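Local coordinates for protein diaminobutyrate-pyruvate transaminase and L-2,4-diaminobutyrate decarboxylase (Vibrio parahaemolyticus, PDB 2QMA) that probably binds pyridoxal phosphate in this C-terminal, glutamate decarboxylase-like domain and is likely to act there as a carbon-carbon lyase on L-2,4-diaminobutyrate, at residues N413-E417 / L486-N490; S425-A431 / A467-L473. Numbering follows the deposited sequence.

Contact 1: N413-E417 / L486-N490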
ATOM      1  N   ASN A 413     -10.880  37.868 -17.726  1.00 25.55           N
ATOM      2  CA  ASN A 413     -10.110  38.602 -16.734  1.00 27.62           C
ATOM      3  C   ASN A 413      -8.745  38.951 -17.308  1.00 27.88           C
ATOM      4  O   ASN A 413      -7.913  38.061 -17.556  1.00 27.79           O
ATOM      5  CB  ASN A 413      -9.981  37.776 -15.445  1.00 27.34           C
ATOM      6  CG  ASN A 413      -9.307  38.536 -14.329  1.00 29.36           C
ATOM      7  OD1 ASN A 413      -8.220  39.080 -14.490  1.00 31.07           O
ATOM      8  ND2 ASN A 413      -9.950  38.562 -13.180  1.00 30.54           N
ATOM      9  N   ASP A 414      -8.547  40.254 -17.520  1.00 29.02           N
ATOM     10  CA  ASP A 414      -7.336  40.815 -18.135  1.00 29.78           C
ATOM     11  C   ASP A 414      -6.062  40.560 -17.315  1.00 29.62           C
ATOM     12  O   ASP A 414      -4.954  40.718 -17.846  1.00 29.82           O
ATOM     13  CB  ASP A 414      -7.437  42.349 -18.393  1.00 30.41           C
ATOM     14  CG  ASP A 414      -8.897  42.903 -18.473  1.00 32.19           C
ATOM     15  OD1 ASP A 414      -9.909  42.184 -18.236  1.00 33.81           O
ATOM     16  OD2 ASP A 414      -9.017  44.116 -18.778  1.00 32.15           O
ATOM     17  N   GLN A 415      -6.218  40.188 -16.036  1.00 28.49           N
ATOM     18  CA  GLN A 415      -5.081  39.920 -15.145  1.00 27.78           C
ATOM     19  C   GLN A 415      -4.464  38.520 -15.323  1.00 26.56           C
ATOM     20  O   GLN A 415      -3.394  38.232 -14.773  1.00 25.92           O
ATOM     21  CB  GLN A 415      -5.476  40.138 -13.672  1.00 28.07           C
ATOM     22  CG  GLN A 415      -5.879  41.560 -13.300  1.00 31.03           C
ATOM     23  CD  GLN A 415      -4.709  42.523 -13.405  1.00 34.09           C
ATOM     24  OE1 GLN A 415      -4.506  43.151 -14.445  1.00 38.24           O
ATOM     25  NE2 GLN A 415      -3.904  42.607 -12.351  1.00 34.53           N
ATOM     26  N   PHE A 416      -5.128  37.672 -16.114  1.00 25.43           N
ATOM     27  CA  PHE A 416      -4.700  36.292 -16.348  1.00 24.70           C
ATOM     28  C   PHE A 416      -4.786  35.964 -17.828  1.00 24.54           C
ATOM     29  O   PHE A 416      -5.412  36.695 -18.593  1.00 25.08           O
ATOM     30  CB  PHE A 416      -5.545  35.297 -15.532  1.00 24.20           C
ATOM     31  CG  PHE A 416      -5.447  35.521 -14.040  1.00 22.95           C
ATOM     32  CD1 PHE A 416      -4.387  34.985 -13.326  1.00 22.39           C
ATOM     33  CD2 PHE A 416      -6.386  36.313 -13.372  1.00 21.80           C
ATOM     34  CE1 PHE A 416      -4.247  35.209 -11.947  1.00 22.10           C
ATOM     35  CE2 PHE A 416      -6.273  36.554 -11.995  1.00 21.32           C
ATOM     36  CZ  PHE A 416      -5.202  36.007 -11.277  1.00 23.75           C
ATOM     37  N   GLU A 417      -4.145  34.873 -18.210  1.00 24.13           N
ATOM     38  CA  GLU A 417      -4.258  34.336 -19.549  1.00 24.53           C
ATOM     39  C   GLU A 417      -4.571  32.840 -19.460  1.00 23.76           C
ATOM     40  O   GLU A 417      -3.830  32.071 -18.853  1.00 22.78           O
ATOM     41  CB  GLU A 417      -2.977  34.585 -20.331  1.00 23.97           C
ATOM     42  CG  GLU A 417      -2.913  33.822 -21.655  1.00 26.37           C
ATOM     43  CD  GLU A 417      -1.600  34.023 -22.412  1.00 27.41           C
ATOM     44  OE1 GLU A 417      -0.543  34.276 -21.778  1.00 27.50           O
ATOM     45  OE2 GLU A 417      -1.637  33.882 -23.659  1.00 32.30           O
ATOM     46  N   LEU A 486      -8.799  33.670  -7.449  1.00 14.26           N
ATOM     47  CA  LEU A 486      -8.135  34.491  -8.480  1.00 14.20           C
ATOM     48  C   LEU A 486      -7.701  35.868  -7.933  1.00 14.22           C
ATOM     49  O   LEU A 486      -6.649  36.375  -8.297  1.00 13.42           O
ATOM     50  CB  LEU A 486      -9.029  34.663  -9.705  1.00 14.69           C
ATOM     51  CG  LEU A 486      -9.294  33.367 -10.480  1.00 14.20           C
ATOM     52  CD1 LEU A 486     -10.435  33.623 -11.453  1.00 19.15           C
ATOM     53  CD2 LEU A 486      -8.052  32.970 -11.247  1.00 15.25           C
ATOM     54  N   SER A 487      -8.534  36.466  -7.086  1.00 14.27           N
ATOM     55  CA  SER A 487      -8.169  37.716  -6.419  1.00 14.87           C
ATOM     56  C   SER A 487      -6.899  37.576  -5.553  1.00 15.04           C
ATOM     57  O   SER A 487      -6.025  38.425  -5.613  1.00 15.01           O
ATOM     58  CB  SER A 487      -9.319  38.230  -5.567  1.00 14.54           C
ATOM     59  OG  SER A 487      -9.018  39.559  -5.143  1.00 14.42           O
ATOM     60  N   LYS A 488      -6.823  36.482  -4.783  1.00 15.77           N
ATOM     61  CA  LYS A 488      -5.674  36.153  -3.922  1.00 16.73           C
ATOM     62  C   LYS A 488      -4.427  36.016  -4.753  1.00 15.96           C
ATOM     63  O   LYS A 488      -3.370  36.504  -4.360  1.00 16.73           O
ATOM     64  CB  LYS A 488      -5.895  34.798  -3.223  1.00 16.76           C
ATOM     65  CG  LYS A 488      -6.934  34.803  -2.145  1.00 21.36           C
ATOM     66  CD  LYS A 488      -7.032  33.415  -1.530  1.00 26.30           C
ATOM     67  CE  LYS A 488      -8.463  33.043  -1.231  1.00 27.83           C
ATOM     68  NZ  LYS A 488      -8.983  33.609   0.017  1.00 28.62           N
ATOM     69  N   ILE A 489      -4.547  35.325  -5.889  1.00 16.20           N
ATOM     70  CA  ILE A 489      -3.425  35.154  -6.799  1.00 16.70           C
ATOM     71  C   ILE A 489      -2.971  36.468  -7.441  1.00 16.80           C
ATOM     72  O   ILE A 489      -1.770  36.737  -7.564  1.00 16.74           O
ATOM     73  CB  ILE A 489      -3.697  34.080  -7.882  1.00 16.63           C
ATOM     74  CG1 ILE A 489      -3.894  32.706  -7.225  1.00 16.29           C
ATOM     75  CG2 ILE A 489      -2.536  34.045  -8.900  1.00 15.58           C
ATOM     76  CD1 ILE A 489      -4.571  31.689  -8.130  1.00 18.27           C
ATOM     77  N   ASN A 490      -3.934  37.270  -7.878  1.00 16.32           N
ATOM     78  CA  ASN A 490      -3.608  38.580  -8.433  1.00 16.19           C
ATOM     79  C   ASN A 490      -2.869  39.460  -7.434  1.00 16.13           C
ATOM     80  O   ASN A 490      -1.860  40.065  -7.753  1.00 15.84           O
ATOM     81  CB  ASN A 490      -4.856  39.289  -8.959  1.00 16.11           C
ATOM     82  CG  ASN A 490      -4.518  40.593  -9.626  1.00 17.47           C
ATOM     83  OD1 ASN A 490      -3.704  40.627 -10.556  1.00 18.73           O
ATOM     84  ND2 ASN A 490      -5.076  41.678  -9.118  1.00 17.17           N
TER
HETATM   85  O   HOH W   1      -2.359  38.830 -12.147  1.00 39.15           O
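Residues 486-490, part of the C-terminal helix 479-495, pack against the turn and strand start formed by 413-417. Leu486 comes first: its CD2 lies over one face of the Phe416 ring, 4.2 Å from the ring centroid and 13° off the normal, a CH-pi contact. Leu486 CB is 4.1 Å from Phe416 CE2, and Leu486 O is 3.3 Å from Phe416 CZ while accepting the helical hydrogen bond from Asn490 N (2.9 Å). Ser487 and Lys488 direct their CA-to-CB bonds away, and the next contact falls to Ile489, whose CG2 meets the ring edge at Phe416 CE1 (3.7 Å). Ile489 and Leu486 also touch Phe470 of strand 465-471, so Phe416 joins a core beneath the helix. Asn490 ends the segment with the polar part of the contact. Asn490 CB is 4.0 Å from Phe416 CZ, and Asn490 OD1 accepts a hydrogen bond from Gln415 NE2 (2.7 Å) and another from a water, at 2.8 Å, which also donates to Gln415 O (2.9 Å). The turn that presents these groups is a type I beta turn from Asn413 to Phe416, closed by Phe416 N to Asn413 O (3.2 Å) and reinforced by an Asx turn in which Asn413 OD1 accepts from Gln415 N (2.8 Å). The chemistry is thus divided: a buried aromatic ring fills the space against the helix, while the exposed Gln415 and the partly exposed Asn490 tie the margin by one direct and one water-mediated link, with a single amide oxygen serving both.

Contact 2: S425-A431 / A467-L473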
ATOM      1  N   SER A 425     -11.389  18.260 -15.205  1.00 19.10           N
ATOM      2  CA  SER A 425     -11.546  19.217 -14.085  1.00 19.66           C
ATOM      3  C   SER A 425     -10.286  20.028 -13.774  1.00 20.15           C
ATOM      4  O   SER A 425     -10.168  20.615 -12.663  1.00 19.51           O
ATOM      5  CB  SER A 425     -12.118  18.519 -12.840  1.00 20.24           C
ATOM      6  OG  SER A 425     -11.151  17.735 -12.152  1.00 20.61           O
ATOM      7  N   THR A 426      -9.354  20.082 -14.737  1.00 19.61           N
ATOM      8  CA  THR A 426      -8.171  20.935 -14.587  1.00 20.12           C
ATOM      9  C   THR A 426      -8.320  22.256 -15.370  1.00 20.82           C
ATOM     10  O   THR A 426      -9.011  22.326 -16.417  1.00 19.81           O
ATOM     11  CB  THR A 426      -6.811  20.233 -15.003  1.00 20.17           C
ATOM     12  OG1 THR A 426      -6.802  19.975 -16.416  1.00 21.12           O
ATOM     13  CG2 THR A 426      -6.584  18.936 -14.236  1.00 18.86           C
ATOM     14  N   VAL A 427      -7.648  23.295 -14.872  1.00 20.39           N
ATOM     15  CA  VAL A 427      -7.591  24.556 -15.579  1.00 21.24           C
ATOM     16  C   VAL A 427      -6.130  25.013 -15.625  1.00 20.97           C
ATOM     17  O   VAL A 427      -5.463  25.032 -14.614  1.00 21.37           O
ATOM     18  CB  VAL A 427      -8.487  25.621 -14.905  1.00 21.37           C
ATOM     19  CG1 VAL A 427      -8.346  26.992 -15.597  1.00 22.91           C
ATOM     20  CG2 VAL A 427      -9.939  25.182 -14.936  1.00 21.71           C
ATOM     21  N   LEU A 428      -5.675  25.400 -16.815  1.00 20.97           N
ATOM     22  CA  LEU A 428      -4.300  25.791 -17.058  1.00 20.11           C
ATOM     23  C   LEU A 428      -4.252  27.246 -17.504  1.00 20.23           C
ATOM     24  O   LEU A 428      -4.892  27.642 -18.489  1.00 19.37           O
ATOM     25  CB  LEU A 428      -3.639  24.854 -18.096  1.00 20.70           C
ATOM     26  CG  LEU A 428      -3.561  23.360 -17.737  1.00 19.12           C
ATOM     27  CD1 LEU A 428      -3.043  22.487 -18.882  1.00 25.11           C
ATOM     28  CD2 LEU A 428      -2.717  23.085 -16.461  1.00 23.97           C
ATOM     29  N   PHE A 429      -3.513  28.055 -16.745  1.00 21.17           N
ATOM     30  CA  PHE A 429      -3.527  29.497 -16.931  1.00 21.31           C
ATOM     31  C   PHE A 429      -2.314  30.112 -16.277  1.00 21.64           C
ATOM     32  O   PHE A 429      -1.529  29.427 -15.666  1.00 22.32           O
ATOM     33  CB  PHE A 429      -4.804  30.074 -16.307  1.00 21.60           C
ATOM     34  CG  PHE A 429      -4.795  30.077 -14.796  1.00 22.48           C
ATOM     35  CD1 PHE A 429      -4.552  31.267 -14.087  1.00 23.73           C
ATOM     36  CD2 PHE A 429      -5.030  28.909 -14.082  1.00 23.16           C
ATOM     37  CE1 PHE A 429      -4.547  31.291 -12.685  1.00 24.66           C
ATOM     38  CE2 PHE A 429      -5.047  28.917 -12.675  1.00 26.09           C
ATOM     39  CZ  PHE A 429      -4.796  30.115 -11.982  1.00 23.91           C
ATOM     40  N   ARG A 430      -2.161  31.415 -16.412  1.00 21.48           N
ATOM     41  CA  ARG A 430      -1.025  32.074 -15.807  1.00 22.56           C
ATOM     42  C   ARG A 430      -1.426  33.491 -15.503  1.00 22.26           C
ATOM     43  O   ARG A 430      -2.374  33.994 -16.111  1.00 22.70           O
ATOM     44  CB  ARG A 430       0.189  32.028 -16.740  1.00 22.03           C
ATOM     45  CG  ARG A 430       0.034  32.780 -18.043  1.00 23.87           C
ATOM     46  CD  ARG A 430       1.374  32.807 -18.723  1.00 26.14           C
ATOM     47  NE  ARG A 430       1.335  33.352 -20.072  1.00 28.71           N
ATOM     48  CZ  ARG A 430       2.376  33.328 -20.901  1.00 31.52           C
ATOM     49  NH1 ARG A 430       3.530  32.790 -20.513  1.00 31.62           N
ATOM     50  NH2 ARG A 430       2.267  33.831 -22.124  1.00 32.09           N
ATOM     51  N   ALA A 431      -0.773  34.097 -14.505  1.00 23.11           N
ATOM     52  CA  ALA A 431      -0.849  35.543 -14.312  1.00 23.79           C
ATOM     53  C   ALA A 431      -0.152  36.240 -15.479  1.00 24.54           C
ATOM     54  O   ALA A 431       0.893  35.791 -15.950  1.00 23.73           O
ATOM     55  CB  ALA A 431      -0.205  35.947 -12.992  1.00 23.99           C
ATOM     56  N   ALA A 467       2.863  27.370 -16.540  1.00 25.68           N
ATOM     57  CA  ALA A 467       1.434  27.510 -16.311  1.00 25.02           C
ATOM     58  C   ALA A 467       1.173  27.180 -14.857  1.00 23.81           C
ATOM     59  O   ALA A 467       1.812  26.294 -14.291  1.00 23.71           O
ATOM     60  CB  ALA A 467       0.652  26.565 -17.199  1.00 25.47           C
ATOM     61  N   LEU A 468       0.251  27.930 -14.261  1.00 22.96           N
ATOM     62  CA  LEU A 468      -0.400  27.517 -13.019  1.00 22.30           C
ATOM     63  C   LEU A 468      -1.528  26.552 -13.331  1.00 21.36           C
ATOM     64  O   LEU A 468      -2.088  26.591 -14.407  1.00 22.28           O
ATOM     65  CB  LEU A 468      -0.981  28.729 -12.306  1.00 21.49           C
ATOM     66  CG  LEU A 468       0.075  29.804 -11.973  1.00 22.70           C
ATOM     67  CD1 LEU A 468      -0.670  31.042 -11.563  1.00 19.72           C
ATOM     68  CD2 LEU A 468       1.008  29.317 -10.871  1.00 20.41           C
ATOM     69  N   LYS A 469      -1.852  25.708 -12.356  1.00 21.64           N
ATOM     70  CA  LYS A 469      -2.891  24.701 -12.485  1.00 20.41           C
ATOM     71  C   LYS A 469      -3.814  24.605 -11.272  1.00 19.41           C
ATOM     72  O   LYS A 469      -3.360  24.567 -10.113  1.00 19.51           O
ATOM     73  CB  LYS A 469      -2.279  23.309 -12.769  1.00 21.76           C
ATOM     74  CG  LYS A 469      -3.298  22.173 -12.757  1.00 19.88           C
ATOM     75  CD  LYS A 469      -2.677  20.834 -13.275  1.00 20.22           C
ATOM     76  CE  LYS A 469      -1.669  20.246 -12.285  1.00 17.81           C
ATOM     77  NZ  LYS A 469      -1.237  18.865 -12.775  1.00 19.55           N
ATOM     78  N   PHE A 470      -5.106  24.555 -11.570  1.00 18.07           N
ATOM     79  CA  PHE A 470      -6.145  24.142 -10.651  1.00 17.98           C
ATOM     80  C   PHE A 470      -6.495  22.701 -11.072  1.00 17.94           C
ATOM     81  O   PHE A 470      -6.792  22.438 -12.258  1.00 18.24           O
ATOM     82  CB  PHE A 470      -7.453  24.957 -10.823  1.00 17.68           C
ATOM     83  CG  PHE A 470      -7.389  26.436 -10.466  1.00 17.64           C
ATOM     84  CD1 PHE A 470      -6.395  26.985  -9.652  1.00 19.86           C
ATOM     85  CD2 PHE A 470      -8.426  27.270 -10.899  1.00 17.07           C
ATOM     86  CE1 PHE A 470      -6.427  28.392  -9.313  1.00 16.98           C
ATOM     87  CE2 PHE A 470      -8.470  28.639 -10.560  1.00 18.31           C
ATOM     88  CZ  PHE A 470      -7.459  29.198  -9.785  1.00 17.20           C
ATOM     89  N   THR A 471      -6.515  21.805 -10.095  1.00 17.31           N
ATOM     90  CA  THR A 471      -7.173  20.511 -10.203  1.00 18.99           C
ATOM     91  C   THR A 471      -8.419  20.546  -9.327  1.00 17.46           C
ATOM     92  O   THR A 471      -8.345  20.427  -8.079  1.00 18.63           O
ATOM     93  CB  THR A 471      -6.204  19.385  -9.809  1.00 18.68           C
ATOM     94  OG1 THR A 471      -5.067  19.470 -10.674  1.00 19.49           O
ATOM     95  CG2 THR A 471      -6.863  17.999 -10.013  1.00 20.78           C
ATOM     96  N   ILE A 472      -9.554  20.818  -9.959  1.00 18.53           N
ATOM     97  CA  ILE A 472     -10.803  20.965  -9.211  1.00 17.85           C
ATOM     98  C   ILE A 472     -11.396  19.604  -8.827  1.00 18.08           C
ATOM     99  O   ILE A 472     -11.800  18.802  -9.690  1.00 19.56           O
ATOM    100  CB  ILE A 472     -11.859  21.802  -9.971  1.00 17.81           C
ATOM    101  CG1 ILE A 472     -11.245  23.114 -10.492  1.00 17.48           C
ATOM    102  CG2 ILE A 472     -13.088  22.058  -9.042  1.00 15.75           C
ATOM    103  CD1 ILE A 472     -12.052  23.785 -11.655  1.00 18.73           C
ATOM    104  N   LEU A 473     -11.431  19.325  -7.535  1.00 18.58           N
ATOM    105  CA  LEU A 473     -11.957  18.039  -7.086  1.00 18.40           C
ATOM    106  C   LEU A 473     -13.116  18.190  -6.149  1.00 17.68           C
ATOM    107  O   LEU A 473     -14.084  17.456  -6.237  1.00 16.98           O
ATOM    108  CB  LEU A 473     -10.895  17.164  -6.419  1.00 19.01           C
ATOM    109  CG  LEU A 473      -9.718  16.604  -7.238  1.00 21.43           C
ATOM    110  CD1 LEU A 473      -8.811  15.703  -6.372  1.00 19.52           C
ATOM    111  CD2 LEU A 473     -10.183  15.876  -8.523  1.00 20.53           C
TER
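Ser425 opens the pairing: its O accepts from Ile472 N (2.8 Å) and its OG donates to Ile472 O (2.8 Å), while OG is also hydrogen-bonded to Tyr297 OH. Thr426 faces Thr471 in a non-hydrogen-bonded pair. Val427 and Phe470 exchange two hydrogen bonds, Val427 N to Phe470 O (2.9 Å) and Phe470 N to Val427 O (3.1 Å). Leu428 CD2 packs on Lys469 CB (3.7 Å), and Lys469 NZ forms a salt bridge with Asp270. Phe429 pairs with Leu468 through Phe429 N to Leu468 O (3.1 Å) and Leu468 N to Phe429 O (2.7 Å); its ring takes Leu468 CB over one face and turns its edge to the face of Phe470, a T-shaped pair with centroids 4.8 Å apart. Arg430 NE forms a salt bridge with Glu417 OE1 of strand 416-418. Such twisted antiparallel strands, whose Val427, Phe429 and Phe470 face is covered by helices 389-411 and 479-495, are typical of the small C-terminal alpha/beta domain of fold-type I pyridoxal-phosphate enzymes.

Overall arrangement
The centres of contacts 1 and 2 lie about 12 Å apart. Contact 2 is nested inside the loop closed by contact 1: strand 416-418 leads into 426-431, and strand 465-471 into helix 479-495. Strands 416-418, 426-431 and 465-471 are successive neighbours in one four-stranded antiparallel sheet; contact 2 joins its two central strands and contact 1 brings the final helix to one outer strand, 416-418. Glu417 OE1 and Arg430 NE connect the contacts by a 2.7 Å salt bridge. At the Ser425/Leu473 end of contact 2, the Leu473 side chain is about 6 Å from that of Lys325, predicted to carry the cofactor but unmodified here, so the loop after strand 465-471 nears the probable cofactor site.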